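Local coordinates for protein GTPase HflX (Sulfolobus solfataricus P2, PDB 2QTF) that hydrolyses GTP specifically and associates with the 50S ribosomal subunit, with a possible role in protein synthesis or ribosome biogenesis, at residues A[17-22]-A[186-191]; A[21-26]-A[87-92]. All coordinates share one frame; numbering follows the deposited sequence.

Contact 1 (A[17-22]-A[186-191]). With SO4 (sulfate ion), chain F; ACT (acetate ion), chain H.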
loop_
_atom_site.group_PDB
_atom_site.type_symbol
_atom_site.label_atom_id
_atom_site.label_comp_id
_atom_site.label_asym_id
_atom_site.label_seq_id
_atom_site.Cartn_x
_atom_site.Cartn_y
_atom_site.Cartn_z
ATOM N N ILE A 17 -0.476 10.409 4.057
ATOM C CA ILE A 17 0.894 10.601 3.619
ATOM C C ILE A 17 1.605 9.305 3.177
ATOM O O ILE A 17 2.236 9.236 2.086
ATOM C CB ILE A 17 1.750 11.310 4.713
ATOM C CG1 ILE A 17 1.346 12.804 4.815
ATOM C CG2 ILE A 17 3.268 11.261 4.313
ATOM C CD1 ILE A 17 1.822 13.412 6.166
ATOM N N ALA A 18 1.483 8.316 4.013
ATOM C CA ALA A 18 2.133 7.002 3.754
ATOM C C ALA A 18 1.426 6.328 2.572
ATOM O O ALA A 18 2.076 5.751 1.747
ATOM C CB ALA A 18 2.055 6.120 5.087
ATOM N N LEU A 19 0.105 6.459 2.413
ATOM C CA LEU A 19 -0.577 6.020 1.122
ATOM C C LEU A 19 -0.083 6.766 -0.165
ATOM O O LEU A 19 0.142 6.172 -1.250
ATOM C CB LEU A 19 -2.073 6.134 1.269
ATOM C CG LEU A 19 -2.666 5.241 2.371
ATOM C CD1 LEU A 19 -4.081 5.611 2.694
ATOM C CD2 LEU A 19 -2.577 3.681 1.933
ATOM N N VAL A 20 0.004 8.098 -0.093
ATOM C CA VAL A 20 0.460 8.849 -1.260
ATOM C C VAL A 20 1.887 8.457 -1.624
ATOM O O VAL A 20 2.204 8.352 -2.835
ATOM C CB VAL A 20 0.344 10.394 -0.971
ATOM C CG1 VAL A 20 1.058 11.260 -2.061
ATOM C CG2 VAL A 20 -1.127 10.727 -0.808
ATOM N N GLU A 21 2.747 8.280 -0.609
ATOM C CA GLU A 21 4.126 7.866 -0.947
ATOM C C GLU A 21 4.078 6.395 -1.520
ATOM O O GLU A 21 4.822 6.066 -2.434
ATOM C CB GLU A 21 5.068 8.016 0.268
ATOM C CG GLU A 21 5.105 9.488 0.745
ATOM C CD GLU A 21 5.989 9.679 1.998
ATOM O OE1 GLU A 21 6.231 8.702 2.752
ATOM O OE2 GLU A 21 6.450 10.805 2.232
ATOM N N GLY A 22 3.102 5.571 -1.115
ATOM C CA GLY A 22 3.027 4.171 -1.718
ATOM C C GLY A 22 2.541 4.185 -3.179
ATOM O O GLY A 22 2.589 3.191 -3.928
ATOM N N GLY A 186 2.714 -6.135 5.527
ATOM C CA GLY A 186 2.435 -5.420 6.766
ATOM C C GLY A 186 1.501 -4.243 6.537
ATOM O O GLY A 186 1.370 -3.761 5.395
ATOM N N TYR A 187 0.990 -3.655 7.627
ATOM C CA TYR A 187 0.136 -2.497 7.454
ATOM C C TYR A 187 0.839 -1.268 6.927
ATOM O O TYR A 187 2.019 -1.055 7.162
ATOM C CB TYR A 187 -0.455 -2.104 8.812
ATOM C CG TYR A 187 -1.748 -2.858 8.966
ATOM C CD1 TYR A 187 -1.769 -4.119 9.613
ATOM C CD2 TYR A 187 -2.932 -2.336 8.387
ATOM C CE1 TYR A 187 -2.998 -4.866 9.748
ATOM C CE2 TYR A 187 -4.145 -3.106 8.437
ATOM C CZ TYR A 187 -4.159 -4.284 9.169
ATOM O OH TYR A 187 -5.325 -4.932 9.239
ATOM N N THR A 188 0.060 -0.394 6.302
ATOM C CA THR A 188 0.490 0.912 5.978
ATOM C C THR A 188 1.161 1.583 7.186
ATOM O O THR A 188 0.707 1.487 8.330
ATOM C CB THR A 188 -0.789 1.753 5.585
ATOM O OG1 THR A 188 -1.387 1.063 4.511
ATOM C CG2 THR A 188 -0.442 3.137 5.166
ATOM N N ASN A 189 2.246 2.272 6.895
ATOM C CA ASN A 189 2.964 3.044 7.883
ATOM C C ASN A 189 3.675 2.172 8.944
ATOM O O ASN A 189 3.995 2.618 10.048
ATOM C CB ASN A 189 1.998 4.028 8.548
ATOM C CG ASN A 189 2.649 5.248 8.918
ATOM O OD1 ASN A 189 3.680 5.621 8.343
ATOM N ND2 ASN A 189 2.101 5.912 9.928
ATOM N N SER A 190 3.939 0.926 8.585
ATOM C CA SER A 190 4.710 0.066 9.557
ATOM C C SER A 190 6.241 0.203 9.241
ATOM O O SER A 190 7.111 -0.253 9.997
ATOM C CB SER A 190 4.220 -1.355 9.415
ATOM O OG SER A 190 4.471 -1.794 8.057
ATOM N N GLY A 191 6.551 0.866 8.136
ATOM C CA GLY A 191 7.985 1.003 7.694
ATOM C C GLY A 191 8.398 0.032 6.600
ATOM O O GLY A 191 9.611 -0.185 6.350
HETATM S S SO4 F . 4.906 1.737 4.808
HETATM O O1 SO4 F . 5.728 1.594 3.622
HETATM O O2 SO4 F . 5.612 2.394 5.891
HETATM O O3 SO4 F . 4.648 0.503 5.536
HETATM O O4 SO4 F . 3.663 2.490 4.514
HETATM C C ACT H . 0.948 0.322 1.411
HETATM O O ACT H . 1.413 -0.541 0.539
HETATM O OXT ACT H . 0.755 -0.003 2.650
HETATM C CH3 ACT H . 0.590 1.729 0.914
#
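Ala18 and Leu19, neighbours on helix 13-22, meet Thr188 and Asn189 of the phosphate-binding loop through van der Waals contacts. Ala18 CB points at the loop and lies 3.9 Å from Thr188 CG2 and 3.7 Å from Asn189 OD1. Leu19 crosses the threonine at about a right angle, its CD2 touching both branches. Thr188 CG2 can take part because it stands anti to the backbone N, which leaves OG1 beside that N (chi1 -58°) and hydrogen-bonded to the carbonyl O of Phe236. OXT of an acetate ion lies 3.0 Å from Thr188 OG1, close enough to compete for the same proton. A valine here would remove the hydroxyl and would probably leave the Phe236 carbonyl without this side-chain partner. Hydrogen bonding on the loop itself serves its shape and a sulfate. Ser190 OG donates to Tyr187 O (2.7 Å) in the carbonyl plane, bracing the type II turn from Tyr187 to Ser190. Asn189 N reaches sulfate O4 at 2.8 Å with an N-H...O angle of 161°; Gly191 N bonds O2 at 2.9 Å, and weaker bonds run from Ser190 N and Gly191 N to O3. Lys192 and Thr193 complete the grip. Strand, glycine-rich loop and helix wrapping an anion with backbone amides are the hallmark of the P-loop (Walker A), the inferred GTP site, here faced by an N-terminal-domain helix.

Contact 2 (A[21-26]-A[87-92]). With CD (cadmium ion), chain B.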
loop_
_atom_site.group_PDB
_atom_site.type_symbol
_atom_site.label_atom_id
_atom_site.label_comp_id
_atom_site.label_asym_id
_atom_site.label_seq_id
_atom_site.Cartn_x
_atom_site.Cartn_y
_atom_site.Cartn_z
ATOM N N GLU A 21 2.747 8.280 -0.609
ATOM C CA GLU A 21 4.126 7.866 -0.947
ATOM C C GLU A 21 4.078 6.395 -1.520
ATOM O O GLU A 21 4.822 6.066 -2.434
ATOM C CB GLU A 21 5.068 8.016 0.268
ATOM C CG GLU A 21 5.105 9.488 0.745
ATOM C CD GLU A 21 5.989 9.679 1.998
ATOM O OE1 GLU A 21 6.231 8.702 2.752
ATOM O OE2 GLU A 21 6.450 10.805 2.232
ATOM N N GLY A 22 3.102 5.571 -1.115
ATOM C CA GLY A 22 3.027 4.171 -1.718
ATOM C C GLY A 22 2.541 4.185 -3.179
ATOM O O GLY A 22 2.589 3.191 -3.928
ATOM N N ALA A 23 1.978 5.316 -3.586
ATOM C CA ALA A 23 1.621 5.558 -4.945
ATOM C C ALA A 23 2.730 6.332 -5.700
ATOM O O ALA A 23 2.424 6.850 -6.756
ATOM C CB ALA A 23 0.213 6.334 -5.034
ATOM N N ASN A 24 3.928 6.384 -5.139
ATOM C CA ASN A 24 5.113 6.988 -5.782
ATOM C C ASN A 24 4.988 8.541 -5.958
ATOM O O ASN A 24 5.484 9.102 -6.951
ATOM C CB ASN A 24 5.385 6.283 -7.133
ATOM C CG ASN A 24 6.019 4.754 -6.940
ATOM O OD1 ASN A 24 6.283 4.308 -5.805
ATOM N ND2 ASN A 24 6.205 3.991 -8.089
ATOM N N TYR A 25 4.281 9.218 -5.043
ATOM C CA TYR A 25 4.230 10.720 -5.073
ATOM C C TYR A 25 4.996 11.241 -3.868
ATOM O O TYR A 25 4.973 10.618 -2.814
ATOM C CB TYR A 25 2.790 11.267 -4.980
ATOM C CG TYR A 25 1.982 10.997 -6.202
ATOM C CD1 TYR A 25 1.960 11.877 -7.283
ATOM C CD2 TYR A 25 1.212 9.856 -6.279
ATOM C CE1 TYR A 25 1.167 11.573 -8.446
ATOM C CE2 TYR A 25 0.494 9.547 -7.448
ATOM C CZ TYR A 25 0.451 10.367 -8.465
ATOM O OH TYR A 25 -0.333 9.931 -9.516
ATOM N N LYS A 26 5.665 12.396 -4.032
ATOM C CA LYS A 26 6.180 13.192 -2.932
ATOM C C LYS A 26 5.114 14.235 -2.482
ATOM O O LYS A 26 4.601 14.961 -3.315
ATOM C CB LYS A 26 7.455 13.926 -3.425
ATOM C CG LYS A 26 8.112 14.771 -2.273
ATOM C CD LYS A 26 9.477 15.462 -2.679
ATOM C CE LYS A 26 10.267 15.989 -1.374
ATOM N NZ LYS A 26 11.792 16.237 -1.628
ATOM N N ILE A 87 -10.381 6.834 -3.529
ATOM C CA ILE A 87 -10.560 5.619 -4.351
ATOM C C ILE A 87 -9.493 5.524 -5.440
ATOM O O ILE A 87 -8.882 4.513 -5.563
ATOM C CB ILE A 87 -12.005 5.468 -4.890
ATOM C CG1 ILE A 87 -12.922 5.281 -3.655
ATOM C CG2 ILE A 87 -12.123 4.405 -5.979
ATOM C CD1 ILE A 87 -14.083 4.578 -3.866
ATOM N N LEU A 88 -9.350 6.549 -6.245
ATOM C CA LEU A 88 -8.373 6.521 -7.333
ATOM C C LEU A 88 -6.935 6.444 -6.769
ATOM O O LEU A 88 -6.073 5.798 -7.384
ATOM C CB LEU A 88 -8.568 7.763 -8.228
ATOM C CG LEU A 88 -9.855 7.792 -9.109
ATOM C CD1 LEU A 88 -9.775 9.044 -10.051
ATOM C CD2 LEU A 88 -10.024 6.491 -9.873
ATOM N N LEU A 89 -6.668 7.036 -5.615
ATOM C CA LEU A 89 -5.345 6.928 -5.008
ATOM C C LEU A 89 -5.043 5.476 -4.657
ATOM O O LEU A 89 -3.922 4.950 -4.864
ATOM C CB LEU A 89 -5.213 7.865 -3.745
ATOM C CG LEU A 89 -3.937 7.650 -2.851
ATOM C CD1 LEU A 89 -2.725 8.129 -3.589
ATOM C CD2 LEU A 89 -3.957 8.319 -1.405
ATOM N N LEU A 90 -5.983 4.817 -3.989
ATOM C CA LEU A 90 -5.664 3.412 -3.562
ATOM C C LEU A 90 -5.579 2.547 -4.813
ATOM O O LEU A 90 -4.766 1.607 -4.826
ATOM C CB LEU A 90 -6.789 2.817 -2.646
ATOM C CG LEU A 90 -6.903 3.557 -1.317
ATOM C CD1 LEU A 90 -8.158 3.202 -0.422
ATOM C CD2 LEU A 90 -5.661 3.461 -0.518
ATOM N N LEU A 91 -6.419 2.807 -5.845
ATOM C CA LEU A 91 -6.294 2.013 -7.080
ATOM C C LEU A 91 -4.893 2.237 -7.739
ATOM O O LEU A 91 -4.286 1.301 -8.299
ATOM C CB LEU A 91 -7.446 2.301 -8.122
ATOM C CG LEU A 91 -8.802 1.693 -7.626
ATOM C CD1 LEU A 91 -9.894 2.346 -8.466
ATOM C CD2 LEU A 91 -8.659 0.133 -7.789
ATOM N N GLU A 92 -4.395 3.487 -7.685
ATOM C CA GLU A 92 -2.964 3.741 -8.122
ATOM C C GLU A 92 -1.910 2.904 -7.356
ATOM O O GLU A 92 -1.039 2.299 -7.991
ATOM C CB GLU A 92 -2.652 5.284 -8.044
ATOM C CG GLU A 92 -1.228 5.582 -8.595
ATOM C CD GLU A 92 -1.298 5.637 -10.155
ATOM O OE1 GLU A 92 -2.486 5.664 -10.660
ATOM O OE2 GLU A 92 -0.230 5.736 -10.863
HETATM CD CD CD B . -1.337 6.070 -12.766
HETATM O O HOH W 1 1.902 6.949 -9.873
HETATM O O HOH W 2 -1.004 8.543 -12.005
HETATM O O HOH W 3 -3.646 6.931 -13.028
#
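Leu89 and Glu92, one helical turn apart, both carry CG anti to the backbone N (chi1 169° and -175°); this brings Glu92 CG to Ala23 CB, while in Leu89 the second torsion turns CD1 toward it. The second torsion of Glu92, 81°, then bends its chain and carries the carboxylate past the alanine to a cadmium ion. Ala23 CB points at the helix and rests 3.7 Å from Leu89 CD1 and 3.9 Å from Glu92 CG, so its small side chain fits against the aliphatic part of an acidic residue. The same methyl lies at the edge of the Tyr25 ring, in its plane, and Glu92 CG also approaches that edge.

Polar links are indirect. Water 1 donates to Ala23 O and to Glu92 OE2, the latter at 2.6 Å, bridging the turn and the helix. Both carboxylate oxygens hold the cadmium, OE1 at 2.4 Å and OE2 at 2.2 Å, a bidentate arrangement that fixes the rotation of the group. Waters 2 and 3 are further ligands, and water 2 is also hydrogen-bonded to Tyr25 OH (2.9 Å), placing the tyrosine hydroxyl in the metal's second shell.

The turn bearing Ala23 is a Schellman motif closing helix 13-22: Asn24, with positive phi, is its C-prime residue, and Asn24 N bonds Glu21 O. From there the chain enters strand 25-31, an outermost strand of the four-stranded parallel sheet, where Tyr25 touches Thr59 and Ile61 of strand 59-62. Helix 86-97 lies between this turn and helix 101-121, whose Ala110 and Arg111 meet Leu91.

Helix 13-22 takes part in both contacts, whose centres lie 10 Å apart: contact 1 uses Ala18 and Leu19, contact 2 the turn at its C-terminal end. Leu19 joins them, since its CD2 touches Thr188 and also lies 3.9 Å from Leu90 CD2, while Leu19 CB is 3.9 Å from Leu89 CD2. Val20 adds a second connection: Val20 CG2 is 3.8 Å from Leu89 CD2, and Val20 O probably accepts a hydrogen bond from Tyr25 N (3.2 Å). Apolar packing thus runs from helix 86-97 through helix 13-22 to the inferred GTP-binding loop, with the Leu89 side chain about 9 Å from that of Thr188.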